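Local coordinates for phosphate-binding protein (PDB 5UB3), which probably acts as a periplasmic ligand-binding receptor of the phosphonate-binding type, sensing a ligand for a partner diguanylate cyclase, at residues S3-G8 with R59-S64; D26-R31 with Q226-V231; V167-H172 with P194-D199. One frame throughout, in Å; residues are numbered along the deposited sequence.

Interaction 1: S3-G8 with R59-S64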
ATOM      1  N   SER A   3       0.185  -1.370 -28.392  1.00 31.09           N
ATOM      2  CA  SER A   3      -1.234  -1.259 -28.754  1.00 29.48           C
ATOM      3  C   SER A   3      -2.174  -1.664 -27.562  1.00 28.99           C
ATOM      4  O   SER A   3      -3.374  -1.433 -27.552  1.00 25.09           O
ATOM      5  CB  SER A   3      -1.458  -2.122 -30.006  1.00 33.56           C
ATOM      6  OG  SER A   3      -2.787  -2.016 -30.423  1.00 40.66           O
ATOM      7  N   VAL A   4      -1.598  -2.335 -26.569  1.00 25.35           N
ATOM      8  CA  VAL A   4      -2.297  -2.752 -25.402  1.00 27.06           C
ATOM      9  C   VAL A   4      -1.875  -1.898 -24.200  1.00 24.22           C
ATOM     10  O   VAL A   4      -0.677  -1.592 -24.038  1.00 22.35           O
ATOM     11  CB  VAL A   4      -1.934  -4.209 -25.057  1.00 26.57           C
ATOM     12  CG1 VAL A   4      -2.790  -4.674 -23.916  1.00 29.08           C
ATOM     13  CG2 VAL A   4      -2.100  -5.120 -26.277  1.00 31.40           C
ATOM     14  N   LEU A   5      -2.861  -1.545 -23.370  1.00 21.84           N
ATOM     15  CA  LEU A   5      -2.604  -0.940 -22.037  1.00 20.53           C
ATOM     16  C   LEU A   5      -2.842  -1.981 -20.962  1.00 20.19           C
ATOM     17  O   LEU A   5      -3.920  -2.527 -20.851  1.00 20.05           O
ATOM     18  CB  LEU A   5      -3.520   0.261 -21.784  1.00 19.80           C
ATOM     19  CG  LEU A   5      -3.345   0.992 -20.462  1.00 19.40           C
ATOM     20  CD1 LEU A   5      -1.986   1.666 -20.473  1.00 20.41           C
ATOM     21  CD2 LEU A   5      -4.434   2.035 -20.250  1.00 20.94           C
ATOM     22  N   VAL A   6      -1.820  -2.259 -20.181  1.00 19.81           N
ATOM     23  CA  VAL A   6      -1.912  -3.258 -19.134  1.00 20.51           C
ATOM     24  C   VAL A   6      -1.950  -2.599 -17.743  1.00 17.66           C
ATOM     25  O   VAL A   6      -1.002  -1.919 -17.358  1.00 15.39           O
ATOM     26  CB  VAL A   6      -0.715  -4.261 -19.215  1.00 18.65           C
ATOM     27  CG1 VAL A   6      -1.016  -5.399 -18.277  1.00 19.72           C
ATOM     28  CG2 VAL A   6      -0.566  -4.782 -20.639  1.00 18.23           C
ATOM     29  N   LEU A   7      -3.028  -2.830 -17.008  1.00 17.36           N
ATOM     30  CA  LEU A   7      -3.239  -2.228 -15.691  1.00 17.17           C
ATOM     31  C   LEU A   7      -2.972  -3.326 -14.707  1.00 18.47           C
ATOM     32  O   LEU A   7      -3.394  -4.486 -14.901  1.00 16.02           O
ATOM     33  CB  LEU A   7      -4.661  -1.721 -15.525  1.00 17.24           C
ATOM     34  CG  LEU A   7      -5.277  -1.390 -14.153  1.00 17.19           C
ATOM     35  CD1 LEU A   7      -4.575  -0.304 -13.381  1.00 18.26           C
ATOM     36  CD2 LEU A   7      -6.730  -1.020 -14.372  1.00 19.08           C
ATOM     37  N   GLY A   8      -2.305  -2.972 -13.622  1.00 17.65           N
ATOM     38  CA  GLY A   8      -2.025  -3.982 -12.627  1.00 19.30           C
ATOM     39  C   GLY A   8      -2.039  -3.427 -11.220  1.00 20.04           C
ATOM     40  O   GLY A   8      -2.331  -2.291 -11.002  1.00 19.61           O
ATOM     41  N   ARG A  59       5.581  -5.500 -19.307  1.00 17.84           N
ATOM     42  CA  ARG A  59       4.401  -6.359 -19.254  1.00 19.06           C
ATOM     43  C   ARG A  59       3.258  -5.715 -18.514  1.00 17.34           C
ATOM     44  O   ARG A  59       2.145  -6.186 -18.626  1.00 17.04           O
ATOM     45  CB  ARG A  59       4.705  -7.703 -18.568  1.00 19.50           C
ATOM     46  CG  ARG A  59       5.929  -8.418 -19.149  1.00 25.77           C
ATOM     47  CD  ARG A  59       5.704  -8.922 -20.546  1.00 28.54           C
ATOM     48  NE  ARG A  59       6.868  -9.779 -20.937  1.00 39.77           N
ATOM     49  CZ  ARG A  59       7.969  -9.319 -21.534  1.00 38.98           C
ATOM     50  NH1 ARG A  59       8.070  -8.025 -21.855  1.00 50.31           N
ATOM     51  NH2 ARG A  59       8.969 -10.125 -21.822  1.00 36.19           N
ATOM     52  N   VAL A  60       3.555  -4.730 -17.684  1.00 17.39           N
ATOM     53  CA  VAL A  60       2.569  -3.928 -17.058  1.00 16.63           C
ATOM     54  C   VAL A  60       2.911  -2.500 -17.333  1.00 18.93           C
ATOM     55  O   VAL A  60       4.056  -2.057 -17.214  1.00 21.13           O
ATOM     56  CB  VAL A  60       2.555  -4.193 -15.549  1.00 16.82           C
ATOM     57  CG1 VAL A  60       1.719  -3.166 -14.788  1.00 16.85           C
ATOM     58  CG2 VAL A  60       2.031  -5.623 -15.300  1.00 17.53           C
ATOM     59  N   ASP A  61       1.870  -1.732 -17.609  1.00 20.19           N
ATOM     60  CA  ASP A  61       2.037  -0.323 -17.914  1.00 17.83           C
ATOM     61  C   ASP A  61       1.711   0.622 -16.797  1.00 16.32           C
ATOM     62  O   ASP A  61       2.313   1.668 -16.714  1.00 16.39           O
ATOM     63  CB  ASP A  61       1.200   0.036 -19.075  1.00 17.97           C
ATOM     64  CG  ASP A  61       1.615  -0.712 -20.339  1.00 18.80           C
ATOM     65  OD1 ASP A  61       2.775  -0.600 -20.740  1.00 20.74           O
ATOM     66  OD2 ASP A  61       0.758  -1.401 -20.906  1.00 20.76           O
ATOM     67  N   TRP A  62       0.731   0.281 -15.980  1.00 17.44           N
ATOM     68  CA  TRP A  62       0.103   1.214 -15.089  1.00 17.15           C
ATOM     69  C   TRP A  62      -0.360   0.429 -13.876  1.00 16.80           C
ATOM     70  O   TRP A  62      -0.960  -0.629 -14.026  1.00 15.71           O
ATOM     71  CB  TRP A  62      -1.041   1.899 -15.833  1.00 18.53           C
ATOM     72  CG  TRP A  62      -2.100   2.541 -14.985  1.00 18.86           C
ATOM     73  CD1 TRP A  62      -1.950   3.206 -13.790  1.00 18.52           C
ATOM     74  CD2 TRP A  62      -3.482   2.603 -15.295  1.00 18.76           C
ATOM     75  NE1 TRP A  62      -3.171   3.641 -13.317  1.00 18.37           N
ATOM     76  CE2 TRP A  62      -4.128   3.317 -14.235  1.00 18.60           C
ATOM     77  CE3 TRP A  62      -4.250   2.141 -16.368  1.00 18.83           C
ATOM     78  CZ2 TRP A  62      -5.519   3.505 -14.192  1.00 18.43           C
ATOM     79  CZ3 TRP A  62      -5.646   2.372 -16.336  1.00 18.74           C
ATOM     80  CH2 TRP A  62      -6.250   3.034 -15.254  1.00 19.48           C
ATOM     81  N   VAL A  63       0.039   0.889 -12.703  1.00 15.67           N
ATOM     82  CA  VAL A  63      -0.427   0.287 -11.467  1.00 17.12           C
ATOM     83  C   VAL A  63      -0.976   1.377 -10.559  1.00 17.38           C
ATOM     84  O   VAL A  63      -0.499   2.506 -10.599  1.00 14.74           O
ATOM     85  CB  VAL A  63       0.655  -0.500 -10.740  1.00 16.92           C
ATOM     86  CG1 VAL A  63       1.199  -1.656 -11.580  1.00 16.93           C
ATOM     87  CG2 VAL A  63       1.755   0.441 -10.265  1.00 17.23           C
ATOM     88  N   SER A  64      -1.937   1.020  -9.710  1.00 17.15           N
ATOM     89  CA  SER A  64      -2.446   1.921  -8.736  1.00 18.21           C
ATOM     90  C   SER A  64      -2.087   1.270  -7.437  1.00 18.47           C
ATOM     91  O   SER A  64      -2.545   0.196  -7.208  1.00 17.71           O
ATOM     92  CB  SER A  64      -3.951   2.044  -8.836  1.00 21.15           C
ATOM     93  OG  SER A  64      -4.403   3.055  -7.942  1.00 21.11           O
TER
HETATM   94  O   HOH W   1       1.594  -2.750 -22.992  1.00 34.26           O
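Leu7 lays CD1 over one face of the Trp62 indole, 3.7 Å from CD1 to the centroid of the six-membered ring and only 12° off its normal, a CH-pi contact made over the ring's centre. Leu7 and Trp62 project from the same face of the sheet, and chi1 (163°) sets CG of Leu7 anti to its backbone N. Leu5 reaches the ring obliquely, CD2 to Trp62 CE3 at 3.9 Å.

The backbones run parallel here, with Leu7 paired to Trp62 and Gly8 to Val63. Gly8 N donates to Trp62 O at 2.7 Å, whereas Val6 O takes two amides, Asp61 N at 2.9 Å and, weakly, Trp62 N. One step back, the Asp61 side chain replaces a backbone acceptor: its OD2 receives Val6 N at 2.8 Å on the anti lone pair, and a water bridges OD2 to Val4 O. Asp61 OD1 is salt-bridged to Arg217, so both carboxylate oxygens are engaged.

Such parallel pairing of neighbouring strands is the framework of an alpha/beta lobe in periplasmic binding proteins. Strand 4-8 is flanked on its other edge by strand 39-42; helix 14-28 packs on the Leu5, Leu7 and Trp62 side, and helix 48-56 on Val60 and Val63.

Interaction 2: D26-R31 with Q226-V231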
ATOM      1  N   ASP A  26     -11.726  -0.663 -18.637  1.00 21.69           N
ATOM      2  CA  ASP A  26     -12.764  -0.566 -19.704  1.00 23.27           C
ATOM      3  C   ASP A  26     -13.229   0.843 -19.980  1.00 22.87           C
ATOM      4  O   ASP A  26     -13.511   1.160 -21.108  1.00 24.81           O
ATOM      5  CB  ASP A  26     -13.949  -1.458 -19.425  1.00 22.93           C
ATOM      6  CG  ASP A  26     -13.585  -2.936 -19.525  1.00 25.26           C
ATOM      7  OD1 ASP A  26     -12.465  -3.254 -19.939  1.00 30.43           O
ATOM      8  OD2 ASP A  26     -14.393  -3.779 -19.190  1.00 28.44           O
ATOM      9  N   TYR A  27     -13.234   1.684 -18.975  1.00 24.45           N
ATOM     10  CA  TYR A  27     -13.470   3.117 -19.162  1.00 25.49           C
ATOM     11  C   TYR A  27     -12.269   3.813 -19.853  1.00 25.88           C
ATOM     12  O   TYR A  27     -12.443   4.624 -20.796  1.00 26.70           O
ATOM     13  CB  TYR A  27     -13.799   3.743 -17.810  1.00 26.21           C
ATOM     14  CG  TYR A  27     -13.951   5.214 -17.892  1.00 26.95           C
ATOM     15  CD1 TYR A  27     -12.836   6.037 -17.753  1.00 28.27           C
ATOM     16  CD2 TYR A  27     -15.196   5.800 -18.144  1.00 26.86           C
ATOM     17  CE1 TYR A  27     -12.945   7.408 -17.856  1.00 29.27           C
ATOM     18  CE2 TYR A  27     -15.317   7.178 -18.225  1.00 26.74           C
ATOM     19  CZ  TYR A  27     -14.188   7.971 -18.077  1.00 26.34           C
ATOM     20  OH  TYR A  27     -14.215   9.335 -18.151  1.00 29.18           O
ATOM     21  N   VAL A  28     -11.052   3.475 -19.431  1.00 21.53           N
ATOM     22  CA  VAL A  28      -9.852   4.181 -19.928  1.00 22.24           C
ATOM     23  C   VAL A  28      -9.537   3.870 -21.418  1.00 22.86           C
ATOM     24  O   VAL A  28      -9.281   4.769 -22.230  1.00 22.33           O
ATOM     25  CB  VAL A  28      -8.653   3.834 -19.016  1.00 19.44           C
ATOM     26  CG1 VAL A  28      -7.317   4.155 -19.625  1.00 17.83           C
ATOM     27  CG2 VAL A  28      -8.845   4.561 -17.681  1.00 20.75           C
ATOM     28  N   VAL A  29      -9.576   2.590 -21.748  1.00 20.88           N
ATOM     29  CA  VAL A  29      -9.068   2.069 -23.041  1.00 21.47           C
ATOM     30  C   VAL A  29      -9.673   2.768 -24.244  1.00 20.43           C
ATOM     31  O   VAL A  29      -8.925   3.340 -25.075  1.00 19.68           O
ATOM     32  CB  VAL A  29      -9.127   0.519 -23.100  1.00 22.54           C
ATOM     33  CG1 VAL A  29      -8.937  -0.077 -24.529  1.00 22.61           C
ATOM     34  CG2 VAL A  29      -8.064  -0.068 -22.195  1.00 22.94           C
ATOM     35  N   PRO A  30     -10.998   2.813 -24.313  1.00 22.49           N
ATOM     36  CA  PRO A  30     -11.552   3.535 -25.475  1.00 24.30           C
ATOM     37  C   PRO A  30     -11.124   4.976 -25.551  1.00 26.05           C
ATOM     38  O   PRO A  30     -11.002   5.529 -26.651  1.00 30.33           O
ATOM     39  CB  PRO A  30     -13.041   3.491 -25.240  1.00 24.45           C
ATOM     40  CG  PRO A  30     -13.271   2.334 -24.339  1.00 26.45           C
ATOM     41  CD  PRO A  30     -12.032   2.109 -23.540  1.00 23.34           C
ATOM     42  N   ARG A  31     -10.877   5.596 -24.403  1.00 23.91           N
ATOM     43  CA  ARG A  31     -10.483   7.004 -24.397  1.00 23.38           C
ATOM     44  C   ARG A  31      -9.024   7.266 -24.704  1.00 24.24           C
ATOM     45  O   ARG A  31      -8.595   8.414 -24.693  1.00 23.69           O
ATOM     46  CB  ARG A  31     -10.900   7.650 -23.078  1.00 24.02           C
ATOM     47  CG  ARG A  31     -12.401   7.718 -23.006  1.00 26.12           C
ATOM     48  CD  ARG A  31     -12.908   7.805 -21.562  1.00 25.93           C
ATOM     49  NE  ARG A  31     -14.381   7.956 -21.560  1.00 26.58           N
ATOM     50  CZ  ARG A  31     -15.278   6.966 -21.624  1.00 27.26           C
ATOM     51  NH1 ARG A  31     -14.924   5.678 -21.709  1.00 23.33           N
ATOM     52  NH2 ARG A  31     -16.580   7.277 -21.599  1.00 27.90           N
ATOM     53  N   GLN A 226       0.879  10.868 -21.186  1.00 20.50           N
ATOM     54  CA  GLN A 226       0.217  12.151 -21.100  1.00 24.35           C
ATOM     55  C   GLN A 226      -1.295  12.021 -21.194  1.00 22.77           C
ATOM     56  O   GLN A 226      -2.052  12.682 -20.468  1.00 20.69           O
ATOM     57  CB  GLN A 226       0.828  13.073 -22.177  1.00 29.65           C
ATOM     58  CG  GLN A 226       0.084  14.364 -22.463  1.00 34.51           C
ATOM     59  CD  GLN A 226       0.806  15.126 -23.585  1.00 40.41           C
ATOM     60  OE1 GLN A 226       0.721  14.756 -24.774  1.00 48.10           O
ATOM     61  NE2 GLN A 226       1.563  16.159 -23.205  1.00 42.78           N
ATOM     62  N   ARG A 227      -1.728  11.114 -22.066  1.00 22.76           N
ATOM     63  CA  ARG A 227      -3.141  10.948 -22.332  1.00 21.12           C
ATOM     64  C   ARG A 227      -3.776  10.165 -21.189  1.00 19.86           C
ATOM     65  O   ARG A 227      -4.877  10.473 -20.778  1.00 17.99           O
ATOM     66  CB  ARG A 227      -3.318  10.181 -23.649  1.00 22.49           C
ATOM     67  CG  ARG A 227      -4.751   9.847 -23.994  1.00 22.91           C
ATOM     68  CD  ARG A 227      -5.579  11.113 -24.297  1.00 23.96           C
ATOM     69  NE  ARG A 227      -7.003  10.754 -24.355  1.00 24.13           N
ATOM     70  CZ  ARG A 227      -8.032  11.593 -24.158  1.00 26.95           C
ATOM     71  NH1 ARG A 227      -7.829  12.891 -23.872  1.00 26.74           N
ATOM     72  NH2 ARG A 227      -9.281  11.121 -24.232  1.00 25.48           N
ATOM     73  N   LEU A 228      -3.075   9.146 -20.695  1.00 17.96           N
ATOM     74  CA  LEU A 228      -3.558   8.440 -19.494  1.00 18.26           C
ATOM     75  C   LEU A 228      -3.869   9.406 -18.342  1.00 17.93           C
ATOM     76  O   LEU A 228      -4.922   9.295 -17.708  1.00 18.44           O
ATOM     77  CB  LEU A 228      -2.557   7.413 -18.981  1.00 16.81           C
ATOM     78  CG  LEU A 228      -3.014   6.489 -17.845  1.00 16.85           C
ATOM     79  CD1 LEU A 228      -4.333   5.747 -18.106  1.00 16.71           C
ATOM     80  CD2 LEU A 228      -1.904   5.482 -17.596  1.00 17.95           C
ATOM     81  N   ARG A 229      -2.926  10.307 -18.090  1.00 18.76           N
ATOM     82  CA  ARG A 229      -3.027  11.306 -17.047  1.00 19.28           C
ATOM     83  C   ARG A 229      -4.274  12.138 -17.302  1.00 20.40           C
ATOM     84  O   ARG A 229      -5.079  12.334 -16.425  1.00 18.52           O
ATOM     85  CB  ARG A 229      -1.777  12.198 -17.015  1.00 19.89           C
ATOM     86  CG  ARG A 229      -1.787  13.042 -15.753  1.00 23.40           C
ATOM     87  CD  ARG A 229      -0.645  13.995 -15.556  1.00 27.13           C
ATOM     88  NE  ARG A 229       0.620  13.303 -15.366  1.00 30.47           N
ATOM     89  CZ  ARG A 229       1.491  13.062 -16.336  1.00 31.86           C
ATOM     90  NH1 ARG A 229       1.200  13.412 -17.585  1.00 34.03           N
ATOM     91  NH2 ARG A 229       2.670  12.488 -16.061  1.00 31.96           N
ATOM     92  N   VAL A 230      -4.427  12.608 -18.534  1.00 21.26           N
ATOM     93  CA  VAL A 230      -5.593  13.427 -18.871  1.00 23.24           C
ATOM     94  C   VAL A 230      -6.829  12.597 -18.634  1.00 23.00           C
ATOM     95  O   VAL A 230      -7.793  13.078 -17.946  1.00 22.85           O
ATOM     96  CB  VAL A 230      -5.486  13.999 -20.295  1.00 24.97           C
ATOM     97  CG1 VAL A 230      -6.783  14.694 -20.700  1.00 27.86           C
ATOM     98  CG2 VAL A 230      -4.332  14.997 -20.371  1.00 24.97           C
ATOM     99  N   VAL A 231      -6.820  11.347 -19.085  1.00 18.95           N
ATOM    100  CA  VAL A 231      -8.067  10.578 -18.975  1.00 20.88           C
ATOM    101  C   VAL A 231      -8.466  10.347 -17.492  1.00 22.21           C
ATOM    102  O   VAL A 231      -9.627  10.458 -17.108  1.00 24.58           O
ATOM    103  CB  VAL A 231      -7.943   9.239 -19.715  1.00 20.06           C
ATOM    104  CG1 VAL A 231      -9.089   8.329 -19.376  1.00 20.02           C
ATOM    105  CG2 VAL A 231      -7.872   9.470 -21.210  1.00 23.12           C
TER
HETATM  106  O   HOH W   2     -11.949  10.789 -18.535  1.00 28.97           O
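Arg227 grips the backbone carbonyl of Arg31 side-on with two nitrogens: NE sits 2.9 Å and NH2 2.8 Å from Arg31 O. The oxygen lies only 3° out of the guanidinium plane, so the fork is flat and both N-H groups converge on one atom. A bend at chi2 (67°) turns CD of Arg227 off the extended course, and NE also forms a salt bridge with Glu34, which probably offsets some of the positive charge.

Arg31 uses its own guanidinium within its segment. NH1 donates to Tyr27 O at 2.8 Å, and the group lies against the Tyr27 ring, with CE2 of the tyrosine over the guanidinium centre. At the far end of that ring, a water donates to both Tyr27 OH and Val231 O, a second polar link between the segments; the hydroxyl is also hydrogen-bonded to Asp238.

Beneath these polar ties, Val231 packs between the two segments. Its CG2 packs on Arg31 CB at 4.0 Å and under one face of the Arg227 guanidinium, while CG1 meets Val28 CG2 at 4.1 Å and approaches the Tyr27 ring obliquely. Deeper still, Val28 CG1 touches Leu228 CD1 at 3.7 Å, and both residues rest on Trp62.

With an arginine holding one backbone carbonyl of the segment that follows Val28, above an aliphatic seam, helix 14-28 and the residues after it pack on helix 222-235, on the Trp62 side of the sheet in an alpha/beta lobe of the periplasmic binding protein fold.

Interaction 3: V167-H172 with P194-D199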
ATOM      1  N   VAL A 167      -3.637  -9.672  11.162  1.00 19.37           N
ATOM      2  CA  VAL A 167      -2.985  -8.800  12.146  1.00 20.46           C
ATOM      3  C   VAL A 167      -3.948  -8.594  13.319  1.00 20.06           C
ATOM      4  O   VAL A 167      -3.604  -8.759  14.466  1.00 19.26           O
ATOM      5  CB  VAL A 167      -2.638  -7.457  11.521  1.00 18.49           C
ATOM      6  CG1 VAL A 167      -2.112  -6.511  12.564  1.00 18.91           C
ATOM      7  CG2 VAL A 167      -1.594  -7.634  10.432  1.00 20.56           C
ATOM      8  N   ALA A 168      -5.187  -8.191  13.014  1.00 22.06           N
ATOM      9  CA  ALA A 168      -6.145  -7.924  14.063  1.00 23.20           C
ATOM     10  C   ALA A 168      -6.414  -9.229  14.847  1.00 22.78           C
ATOM     11  O   ALA A 168      -6.342  -9.264  16.054  1.00 20.54           O
ATOM     12  CB  ALA A 168      -7.417  -7.363  13.454  1.00 26.60           C
ATOM     13  N   ALA A 169      -6.629 -10.319  14.128  1.00 22.36           N
ATOM     14  CA  ALA A 169      -6.954 -11.606  14.760  1.00 23.21           C
ATOM     15  C   ALA A 169      -5.881 -12.182  15.648  1.00 24.16           C
ATOM     16  O   ALA A 169      -6.171 -12.671  16.733  1.00 22.46           O
ATOM     17  CB  ALA A 169      -7.352 -12.620  13.703  1.00 24.68           C
ATOM     18  N   PHE A 170      -4.614 -12.119  15.210  1.00 24.06           N
ATOM     19  CA  PHE A 170      -3.502 -12.640  16.029  1.00 23.83           C
ATOM     20  C   PHE A 170      -3.314 -11.862  17.286  1.00 20.26           C
ATOM     21  O   PHE A 170      -2.969 -12.422  18.294  1.00 21.39           O
ATOM     22  CB  PHE A 170      -2.147 -12.648  15.276  1.00 23.20           C
ATOM     23  CG  PHE A 170      -1.953 -13.847  14.414  1.00 23.84           C
ATOM     24  CD1 PHE A 170      -2.680 -14.010  13.271  1.00 24.35           C
ATOM     25  CD2 PHE A 170      -1.013 -14.793  14.741  1.00 25.98           C
ATOM     26  CE1 PHE A 170      -2.501 -15.121  12.478  1.00 26.27           C
ATOM     27  CE2 PHE A 170      -0.814 -15.901  13.947  1.00 24.78           C
ATOM     28  CZ  PHE A 170      -1.561 -16.066  12.820  1.00 27.30           C
ATOM     29  N   VAL A 171      -3.483 -10.557  17.223  1.00 20.32           N
ATOM     30  CA  VAL A 171      -3.361  -9.731  18.426  1.00 19.52           C
ATOM     31  C   VAL A 171      -4.572  -9.990  19.318  1.00 21.20           C
ATOM     32  O   VAL A 171      -4.435 -10.066  20.564  1.00 20.62           O
ATOM     33  CB  VAL A 171      -3.205  -8.236  18.129  1.00 19.74           C
ATOM     34  CG1 VAL A 171      -3.015  -7.441  19.412  1.00 20.33           C
ATOM     35  CG2 VAL A 171      -2.002  -8.053  17.268  1.00 22.43           C
ATOM     36  N   HIS A 172      -5.740 -10.187  18.694  1.00 20.61           N
ATOM     37  CA  HIS A 172      -6.909 -10.350  19.525  1.00 23.39           C
ATOM     38  C   HIS A 172      -6.817 -11.631  20.311  1.00 24.06           C
ATOM     39  O   HIS A 172      -7.225 -11.659  21.473  1.00 22.18           O
ATOM     40  CB  HIS A 172      -8.188 -10.315  18.757  1.00 23.49           C
ATOM     41  CG  HIS A 172      -9.366 -10.209  19.662  1.00 26.61           C
ATOM     42  ND1 HIS A 172     -10.214 -11.263  19.899  1.00 30.36           N
ATOM     43  CD2 HIS A 172      -9.772  -9.211  20.473  1.00 28.50           C
ATOM     44  CE1 HIS A 172     -11.129 -10.903  20.774  1.00 30.63           C
ATOM     45  NE2 HIS A 172     -10.877  -9.667  21.149  1.00 30.28           N
ATOM     46  N   PRO A 194     -15.444  -5.226  14.645  1.00 29.06           N
ATOM     47  CA  PRO A 194     -15.845  -4.623  15.904  1.00 27.45           C
ATOM     48  C   PRO A 194     -15.600  -5.519  17.131  1.00 25.44           C
ATOM     49  O   PRO A 194     -15.061  -5.034  18.115  1.00 25.49           O
ATOM     50  CB  PRO A 194     -17.328  -4.340  15.677  1.00 27.63           C
ATOM     51  CG  PRO A 194     -17.371  -4.011  14.224  1.00 29.03           C
ATOM     52  CD  PRO A 194     -16.382  -4.920  13.552  1.00 28.54           C
ATOM     53  N   VAL A 195     -15.949  -6.805  17.044  1.00 26.84           N
ATOM     54  CA  VAL A 195     -15.705  -7.767  18.132  1.00 28.02           C
ATOM     55  C   VAL A 195     -14.240  -7.751  18.597  1.00 28.28           C
ATOM     56  O   VAL A 195     -13.991  -7.909  19.762  1.00 28.12           O
ATOM     57  CB  VAL A 195     -16.170  -9.210  17.769  1.00 30.85           C
ATOM     58  CG1 VAL A 195     -15.398  -9.798  16.592  1.00 34.04           C
ATOM     59  CG2 VAL A 195     -16.038 -10.150  18.946  1.00 32.16           C
ATOM     60  N   PHE A 196     -13.276  -7.563  17.684  1.00 24.05           N
ATOM     61  CA  PHE A 196     -11.871  -7.423  18.056  1.00 23.26           C
ATOM     62  C   PHE A 196     -11.515  -6.037  18.493  1.00 21.59           C
ATOM     63  O   PHE A 196     -10.821  -5.887  19.475  1.00 19.95           O
ATOM     64  CB  PHE A 196     -10.846  -7.864  16.954  1.00 23.79           C
ATOM     65  CG  PHE A 196     -10.997  -9.285  16.469  1.00 25.40           C
ATOM     66  CD1 PHE A 196     -11.643 -10.269  17.218  1.00 26.75           C
ATOM     67  CD2 PHE A 196     -10.442  -9.640  15.243  1.00 26.00           C
ATOM     68  CE1 PHE A 196     -11.772 -11.550  16.713  1.00 29.39           C
ATOM     69  CE2 PHE A 196     -10.556 -10.922  14.740  1.00 28.74           C
ATOM     70  CZ  PHE A 196     -11.216 -11.880  15.473  1.00 29.25           C
ATOM     71  N   LYS A 197     -11.958  -5.041  17.725  1.00 23.37           N
ATOM     72  CA  LYS A 197     -11.603  -3.646  17.946  1.00 26.00           C
ATOM     73  C   LYS A 197     -11.876  -3.145  19.355  1.00 24.75           C
ATOM     74  O   LYS A 197     -11.104  -2.381  19.918  1.00 23.76           O
ATOM     75  CB  LYS A 197     -12.380  -2.772  16.951  1.00 27.08           C
ATOM     76  CG  LYS A 197     -12.009  -1.302  16.995  1.00 28.47           C
ATOM     77  CD  LYS A 197     -12.864  -0.515  16.023  1.00 28.38           C
ATOM     78  CE  LYS A 197     -12.246   0.848  15.889  1.00 30.59           C
ATOM     79  NZ  LYS A 197     -13.107   1.790  15.178  1.00 33.78           N
ATOM     80  N   ARG A 198     -13.003  -3.556  19.901  1.00 26.26           N
ATOM     81  CA  ARG A 198     -13.402  -3.120  21.246  1.00 26.45           C
ATOM     82  C   ARG A 198     -12.411  -3.581  22.309  1.00 25.63           C
ATOM     83  O   ARG A 198     -12.330  -2.960  23.349  1.00 24.76           O
ATOM     84  CB  ARG A 198     -14.813  -3.609  21.590  1.00 26.27           C
ATOM     85  CG  ARG A 198     -14.901  -5.097  21.811  1.00 26.54           C
ATOM     86  CD  ARG A 198     -16.338  -5.541  21.688  1.00 28.92           C
ATOM     87  NE  ARG A 198     -16.562  -6.896  22.165  1.00 31.95           N
ATOM     88  CZ  ARG A 198     -17.690  -7.583  21.972  1.00 33.44           C
ATOM     89  NH1 ARG A 198     -18.699  -7.048  21.284  1.00 36.02           N
ATOM     90  NH2 ARG A 198     -17.808  -8.818  22.419  1.00 33.31           N
ATOM     91  N   ASP A 199     -11.654  -4.647  22.038  1.00 22.84           N
ATOM     92  CA  ASP A 199     -10.625  -5.101  22.986  1.00 22.57           C
ATOM     93  C   ASP A 199      -9.245  -4.492  22.807  1.00 21.36           C
ATOM     94  O   ASP A 199      -8.311  -4.863  23.513  1.00 20.42           O
ATOM     95  CB  ASP A 199     -10.584  -6.611  22.997  1.00 22.79           C
ATOM     96  CG  ASP A 199     -11.867  -7.240  23.613  1.00 23.09           C
ATOM     97  OD1 ASP A 199     -12.463  -6.692  24.531  1.00 23.87           O
ATOM     98  OD2 ASP A 199     -12.258  -8.293  23.135  1.00 24.35           O
TER
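His172 and Phe196 stack their rings in an offset fashion, centroids 4.5 Å apart and planes inclined by 23°. Phe196 CD1 lies over one face of the imidazole, displaced toward its rim and 3.2 Å from His172 ND1. Two CH-pi contacts flank the stack: His172 CB sits over the phenyl face, 4.0 Å from the Phe196 centroid, and Phe196 CA lies over the imidazole. In His172, chi1 (-169°) sets CG anti to the backbone N, on the side of helix 194-197.

The polar link is a single hydrogen bond from the edge of the same imidazole. His172 NE2 donates to Asp199 OD2 at 2.8 Å, almost straight at 174°, and the bond enters on the anti lone pair of the carboxylate. Ring and carboxylate are nearly coplanar, so bond and stack together fix the rotation of the imidazole.

This is packing on the outside of an alpha/beta lobe of the periplasmic binding protein fold, where helix 164-172 lies against strand 92-100 through Val167 and Val171, and Asp199 leads into strand 200-205.

Apolar contacts continue from the phenyl ring to Ala168 and Ala169 of helix 164-172. Ala169 CB approaches Phe196 CE2 at 3.8 Å, and Ala168 CB lies 4.2 Å from Phe196 CD2. Nearby, the Arg100 side chain donates NH1 to His172 O, and Asp199 has a backbone hydrogen bond with Arg101.

Interactions 1 and 2 belong to one lobe and share a core: Val28 and Leu228 of interaction 2 pack against Leu5 and Trp62 of interaction 1, with Leu5 CD2 3.6 Å from Val28 CG1. The first pairs strands through backbone bonds; the second joins two helices beside them, its arginine bonds lying outside a buried aliphatic seam. Both are buried, whereas interaction 3 is a surface contact on the opposite side of the chain's centre, its centre about 37 Å from that of interaction 1 and 41 Å from that of interaction 2. There, an aromatic stack and a histidine-carboxylate bond take the place of strand pairing and aliphatic packing.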